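Local coordinates for globin (Geobacter sulfurreducens, PDB 2W31), which forms the haem-binding globin domain of a globin-coupled sensor, with a bis-histidyl hexacoordinate iron, and probably detects oxygen or a similar ligand, at the interface of chains A and B. Sequence-based numbering; all coordinates share one arbitrary frame. Chains: chain A/B, Globin.

Contact 1: the interface of chains A and B. Residues chain A 104, 111, 143-144; chain B 104, 111, 143-144.
A:Leu143 and B:Leu143 meet end to end, one CD2 methyl from each side, with 3.7 Å between A:Leu143 CD2 and B:Leu143 CD2. In both, CG lies anti to the backbone N (chi1 180° in A:Leu143), which points the side chain from helix 125-151 toward the two-fold axis. Beside this methyl pair A:Arg111 and B:Arg111 come in from the two sides of the interface and lay their guanidinium groups face to face. The planes are 4° from parallel, and A:Arg111 CZ sits over the centre of its mate, 3.5 Å from B:Arg111 CZ. Two like charges stacked this way would probably depend on neighbouring carboxylates for compensation. Further out, A:Asn104 lies slantwise over B:Asp144, its amide stacked flat on the carboxylate with the planes 9° apart. A:Asn104 CB stands 3.8 Å from B:Asp144 CG, and the amide oxygen OD1 of A:Asn104 rests 3.7 Å from B:Asp144 CA. The same stack recurs with the chains exchanged, between A:Asp144 and B:Asn104. On the two-fold axis, beyond the leucine methyls, a water lies 3.2 Å from A:Asn104 OD1 and 3.2 Å from B:Asn104 OD1, a long and probably weak bridge. At the rim the amide nitrogen ND2 of A:Asn104 lies 4.1 Å from the carboxylate oxygen OD1 of B:Asp144.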
ATOM      1  N   ASN A 104       8.790  -1.067  -0.394  1.00 12.84           N
ATOM      2  CA  ASN A 104       7.425  -1.575  -0.630  1.00 12.53           C
ATOM      3  C   ASN A 104       7.168  -2.910   0.083  1.00 11.59           C
ATOM      4  O   ASN A 104       6.077  -3.128   0.683  1.00 11.86           O
ATOM      5  CB  ASN A 104       7.132  -1.704  -2.124  1.00 11.58           C
ATOM      6  CG  ASN A 104       7.050  -0.336  -2.848  1.00 12.82           C
ATOM      7  OD1 ASN A 104       5.942   0.168  -3.227  1.00 13.51           O
ATOM      8  ND2 ASN A 104       8.206   0.216  -3.137  1.00 11.28           N
ATOM      9  N   ARG A 111       1.750  -3.341   7.186  1.00 11.04           N
ATOM     10  CA  ARG A 111       0.324  -3.232   6.903  1.00 11.81           C
ATOM     11  C   ARG A 111      -0.423  -4.496   7.404  1.00 11.83           C
ATOM     12  O   ARG A 111      -1.450  -4.401   8.059  1.00 12.58           O
ATOM     13  CB  ARG A 111       0.179  -3.088   5.392  1.00 13.30           C
ATOM     14  CG  ARG A 111      -1.139  -2.737   4.948  1.00 14.03           C
ATOM     15  CD  ARG A 111      -1.187  -2.911   3.393  1.00 14.36           C
ATOM     16  NE  ARG A 111      -0.170  -2.182   2.618  1.00 13.87           N
ATOM     17  CZ  ARG A 111      -0.203  -0.854   2.404  1.00 12.34           C
ATOM     18  NH1 ARG A 111      -1.126  -0.109   2.973  1.00 12.52           N
ATOM     19  NH2 ARG A 111       0.707  -0.232   1.668  1.00 13.61           N
ATOM     20  N   LEU A 143       4.544   5.511   2.495  1.00 10.53           N
ATOM     21  CA  LEU A 143       5.147   4.845   1.347  1.00 10.27           C
ATOM     22  C   LEU A 143       5.269   5.802   0.145  1.00 10.27           C
ATOM     23  O   LEU A 143       6.274   5.788  -0.595  1.00 12.49           O
ATOM     24  CB  LEU A 143       4.263   3.629   0.971  1.00 10.89           C
ATOM     25  CG  LEU A 143       4.741   2.806  -0.234  1.00 11.74           C
ATOM     26  CD1 LEU A 143       6.152   2.243  -0.039  1.00 13.56           C
ATOM     27  CD2 LEU A 143       3.742   1.667  -0.489  1.00 12.89           C
ATOM     28  N   ASP A 144       4.279   6.668  -0.027  1.00 10.74           N
ATOM     29  CA  ASP A 144       4.242   7.639  -1.140  1.00 11.15           C
ATOM     30  C   ASP A 144       5.453   8.583  -1.004  1.00 11.89           C
ATOM     31  O   ASP A 144       6.265   8.747  -1.940  1.00 12.29           O
ATOM     32  CB  ASP A 144       2.903   8.384  -1.040  1.00 12.10           C
ATOM     33  CG  ASP A 144       2.652   9.427  -2.161  1.00 10.82           C
ATOM     34  OD1 ASP A 144       3.597   9.813  -2.939  1.00 14.09           O
ATOM     35  OD2 ASP A 144       1.475   9.881  -2.248  1.00 12.67           O
TER
ATOM     36  N   ASN B 104      -0.008   6.294  -6.253  1.00  9.24           N
ATOM     37  CA  ASN B 104      -0.176   5.906  -4.853  1.00  9.43           C
ATOM     38  C   ASN B 104      -1.570   6.299  -4.335  1.00  9.19           C
ATOM     39  O   ASN B 104      -2.222   5.532  -3.628  1.00 10.40           O
ATOM     40  CB  ASN B 104       0.913   6.537  -3.957  1.00  9.74           C
ATOM     41  CG  ASN B 104       2.299   5.951  -4.245  1.00 10.01           C
ATOM     42  OD1 ASN B 104       2.861   5.114  -3.472  1.00 12.58           O
ATOM     43  ND2 ASN B 104       2.875   6.415  -5.337  1.00 10.29           N
ATOM     44  N   ARG B 111      -7.665   0.046  -2.661  1.00  9.56           N
ATOM     45  CA  ARG B 111      -7.440  -0.739  -1.461  1.00  9.45           C
ATOM     46  C   ARG B 111      -8.606  -0.614  -0.494  1.00  9.57           C
ATOM     47  O   ARG B 111      -9.115  -1.624   0.024  1.00 10.85           O
ATOM     48  CB  ARG B 111      -6.136  -0.265  -0.798  1.00 11.48           C
ATOM     49  CG  ARG B 111      -5.676  -1.098   0.358  1.00 13.30           C
ATOM     50  CD  ARG B 111      -4.478  -0.400   1.122  1.00 10.65           C
ATOM     51  NE  ARG B 111      -3.403   0.146   0.255  1.00 13.34           N
ATOM     52  CZ  ARG B 111      -2.421  -0.610  -0.262  1.00 11.52           C
ATOM     53  NH1 ARG B 111      -2.466  -1.928  -0.106  1.00 12.28           N
ATOM     54  NH2 ARG B 111      -1.420  -0.058  -0.970  1.00 13.49           N
ATOM     55  N   LEU B 143       1.444  -1.817  -7.041  1.00  8.56           N
ATOM     56  CA  LEU B 143       2.016  -0.517  -6.732  1.00  8.83           C
ATOM     57  C   LEU B 143       3.542  -0.520  -6.868  1.00  9.05           C
ATOM     58  O   LEU B 143       4.118   0.470  -7.385  1.00 10.36           O
ATOM     59  CB  LEU B 143       1.568  -0.076  -5.325  1.00  8.79           C
ATOM     60  CG  LEU B 143       2.049   1.301  -4.860  1.00  9.50           C
ATOM     61  CD1 LEU B 143       1.600   2.418  -5.829  1.00 13.24           C
ATOM     62  CD2 LEU B 143       1.473   1.493  -3.446  1.00 10.44           C
ATOM     63  N   ASP B 144       4.202  -1.572  -6.354  1.00  9.07           N
ATOM     64  CA  ASP B 144       5.666  -1.716  -6.380  1.00 10.26           C
ATOM     65  C   ASP B 144       6.151  -1.669  -7.849  1.00  9.44           C
ATOM     66  O   ASP B 144       7.001  -0.831  -8.227  1.00 10.51           O
ATOM     67  CB  ASP B 144       5.980  -3.040  -5.725  1.00 10.26           C
ATOM     68  CG  ASP B 144       7.467  -3.335  -5.536  1.00 11.92           C
ATOM     69  OD1 ASP B 144       8.350  -2.613  -6.099  1.00 13.99           O
ATOM     70  OD2 ASP B 144       7.735  -4.331  -4.796  1.00 13.22           O
TER
HETATM   71  O   HOH W   1       5.298   3.162  -4.122  1.00 13.39           O

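Contact 2: the interface of chains A and B. Residues chain A 111, 115, 136, 140; chain B 111-112, 115, 136.
The CD1 methyls of A:Leu115 and B:Leu115 touch end to end, 3.7 Å between A:Leu115 CD1 and B:Leu115 CD1, where the last two helices of each protoglobin-family globin domain pack against those of the other copy. Next along the two-fold axis, between the leucines and the paired arginines, the carboxylates of A:Glu136 and B:Glu136 meet, almost perpendicular to each other. The modelled 2.4 Å between A:Glu136 OE2 and B:Glu136 OE2 is very short: two acceptors this close would clash; a shared proton could account for it, but none is seen and the distance is doubtful. Each glutamate also lies athwart the aliphatic part of the partner's arginine, with A:Glu136 CD 3.3 Å from B:Arg111 CD. The arginine chain turns at chi3 (-46° in B:Arg111), carrying its guanidinium back to the Glu136 of its own chain. There B:Arg111 NH1 donates in the guanidinium plane to B:Glu136 OE1 at 2.9 Å, and A:Arg111 NH1 reaches A:Glu136 OE1 in the same way; both oxygens are met on the syn side, from above the carboxylate plane. A:Asp140 ties the two arginines together. Its OD1 takes an end-on grip from A:Arg111, with NH1 at 2.9 Å and NH2 at 3.0 Å from A:Asp140 OD1, while OD2 turns to the other chain. B:Arg111 NE donates to the syn lone pair of A:Asp140 OD2 at 3.0 Å, a salt bridge across the interface bent to 149° at the hydrogen. The two-fold symmetry implies an equivalent contact with the chains exchanged. This carboxylate charge probably offsets the paired guanidinium groups. Toward the rim B:Gln112 runs antiparallel alongside A:Glu136, its amide turned 87° to the carboxylate and its NE2 lying 3.7 Å from A:Glu136 CB.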
ATOM      1  N   ARG A 111       1.750  -3.341   7.186  1.00 11.04           N
ATOM      2  CA  ARG A 111       0.324  -3.232   6.903  1.00 11.81           C
ATOM      3  C   ARG A 111      -0.423  -4.496   7.404  1.00 11.83           C
ATOM      4  O   ARG A 111      -1.450  -4.401   8.059  1.00 12.58           O
ATOM      5  CB  ARG A 111       0.179  -3.088   5.392  1.00 13.30           C
ATOM      6  CG  ARG A 111      -1.139  -2.737   4.948  1.00 14.03           C
ATOM      7  CD  ARG A 111      -1.187  -2.911   3.393  1.00 14.36           C
ATOM      8  NE  ARG A 111      -0.170  -2.182   2.618  1.00 13.87           N
ATOM      9  CZ  ARG A 111      -0.203  -0.854   2.404  1.00 12.34           C
ATOM     10  NH1 ARG A 111      -1.126  -0.109   2.973  1.00 12.52           N
ATOM     11  NH2 ARG A 111       0.707  -0.232   1.668  1.00 13.61           N
ATOM     12  N   LEU A 115      -3.194  -4.376  10.490  1.00 13.26           N
ATOM     13  CA  LEU A 115      -4.590  -4.702  10.247  1.00 14.30           C
ATOM     14  C   LEU A 115      -5.029  -5.908  11.075  1.00 13.93           C
ATOM     15  O   LEU A 115      -6.251  -6.021  11.414  1.00 15.56           O
ATOM     16  CB  LEU A 115      -4.904  -4.887   8.748  1.00 14.58           C
ATOM     17  CG  LEU A 115      -4.765  -3.605   7.931  1.00 18.66           C
ATOM     18  CD1 LEU A 115      -5.524  -3.808   6.581  1.00 19.54           C
ATOM     19  CD2 LEU A 115      -5.087  -2.263   8.533  1.00 21.46           C
ATOM     20  N   GLU A 136      -4.660   2.578   6.792  1.00  9.84           N
ATOM     21  CA  GLU A 136      -4.253   2.464   5.371  1.00 11.38           C
ATOM     22  C   GLU A 136      -3.829   3.798   4.773  1.00  9.55           C
ATOM     23  O   GLU A 136      -2.864   3.844   3.986  1.00 12.12           O
ATOM     24  CB  GLU A 136      -5.331   1.816   4.521  1.00 12.68           C
ATOM     25  CG  GLU A 136      -5.675   0.390   4.903  1.00 14.03           C
ATOM     26  CD  GLU A 136      -4.766  -0.656   4.354  1.00 15.39           C
ATOM     27  OE1 GLU A 136      -3.525  -0.528   4.371  1.00 16.76           O
ATOM     28  OE2 GLU A 136      -5.319  -1.714   3.947  1.00 22.37           O
ATOM     29  N   ASP A 140      -0.031   4.414   3.500  1.00  9.14           N
ATOM     30  CA  ASP A 140       0.111   4.784   2.064  1.00  8.72           C
ATOM     31  C   ASP A 140       0.784   6.146   1.888  1.00  9.69           C
ATOM     32  O   ASP A 140       1.582   6.312   0.959  1.00 10.09           O
ATOM     33  CB  ASP A 140      -1.235   4.676   1.323  1.00 10.14           C
ATOM     34  CG  ASP A 140      -1.623   3.226   1.015  1.00 11.91           C
ATOM     35  OD1 ASP A 140      -0.838   2.291   1.333  1.00 12.25           O
ATOM     36  OD2 ASP A 140      -2.735   3.046   0.467  1.00 12.50           O
TER
ATOM     37  N   ARG B 111      -7.665   0.046  -2.661  1.00  9.56           N
ATOM     38  CA  ARG B 111      -7.440  -0.739  -1.461  1.00  9.45           C
ATOM     39  C   ARG B 111      -8.606  -0.614  -0.494  1.00  9.57           C
ATOM     40  O   ARG B 111      -9.115  -1.624   0.024  1.00 10.85           O
ATOM     41  CB  ARG B 111      -6.136  -0.265  -0.798  1.00 11.48           C
ATOM     42  CG  ARG B 111      -5.676  -1.098   0.358  1.00 13.30           C
ATOM     43  CD  ARG B 111      -4.478  -0.400   1.122  1.00 10.65           C
ATOM     44  NE  ARG B 111      -3.403   0.146   0.255  1.00 13.34           N
ATOM     45  CZ  ARG B 111      -2.421  -0.610  -0.262  1.00 11.52           C
ATOM     46  NH1 ARG B 111      -2.466  -1.928  -0.106  1.00 12.28           N
ATOM     47  NH2 ARG B 111      -1.420  -0.058  -0.970  1.00 13.49           N
ATOM     48  N   GLN B 112      -9.042   0.622  -0.236  1.00  9.38           N
ATOM     49  CA  GLN B 112     -10.146   0.813   0.721  1.00  9.82           C
ATOM     50  C   GLN B 112     -11.426   0.132   0.201  1.00  9.57           C
ATOM     51  O   GLN B 112     -12.179  -0.503   0.947  1.00 11.33           O
ATOM     52  CB  GLN B 112     -10.413   2.314   0.956  1.00 10.42           C
ATOM     53  CG  GLN B 112      -9.214   3.182   1.434  1.00 14.56           C
ATOM     54  CD  GLN B 112      -8.794   3.025   2.896  1.00 16.76           C
ATOM     55  OE1 GLN B 112      -9.097   2.007   3.543  1.00 20.21           O
ATOM     56  NE2 GLN B 112      -8.048   4.042   3.427  1.00 15.64           N
ATOM     57  N   LEU B 115     -10.974  -3.814   0.438  1.00 10.25           N
ATOM     58  CA  LEU B 115     -11.045  -4.324   1.811  1.00 10.89           C
ATOM     59  C   LEU B 115     -12.466  -4.203   2.403  1.00 11.12           C
ATOM     60  O   LEU B 115     -12.859  -5.008   3.276  1.00 12.04           O
ATOM     61  CB  LEU B 115      -9.970  -3.673   2.705  1.00 12.28           C
ATOM     62  CG  LEU B 115      -8.524  -4.012   2.323  1.00 16.76           C
ATOM     63  CD1 LEU B 115      -7.686  -3.691   3.526  1.00 19.25           C
ATOM     64  CD2 LEU B 115      -8.215  -5.396   1.850  1.00 20.66           C
ATOM     65  N   GLU B 136      -4.003  -7.522  -0.003  1.00  8.49           N
ATOM     66  CA  GLU B 136      -2.995  -6.495   0.286  1.00  9.23           C
ATOM     67  C   GLU B 136      -1.689  -6.831  -0.477  1.00  9.12           C
ATOM     68  O   GLU B 136      -0.995  -5.915  -0.954  1.00 10.91           O
ATOM     69  CB  GLU B 136      -2.698  -6.430   1.789  1.00 11.04           C
ATOM     70  CG  GLU B 136      -3.893  -5.902   2.594  1.00 12.57           C
ATOM     71  CD  GLU B 136      -4.050  -4.394   2.582  1.00 17.21           C
ATOM     72  OE1 GLU B 136      -4.026  -3.753   1.530  1.00 14.49           O
ATOM     73  OE2 GLU B 136      -4.233  -3.851   3.697  1.00 24.84           O
TER

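Contact 1 and contact 2 lie about 9 Å apart between the centres of their C-alpha atoms and share A:Arg111 and B:Arg111, whose guanidinium pair lies between the Leu143 methyls and the Glu136 carboxylates. Both are built from the same two helices of each chain, 100-121 and 125-151 in chain A with their counterparts in chain B, so they are successive levels of one two-fold symmetric four-helix bundle. The stacked arginines of contact 1 are held by carboxylates of contact 2, so the patches probably depend on each other. Such pairing would suit a dimeric sensor, although the crystal assembly alone does not prove it.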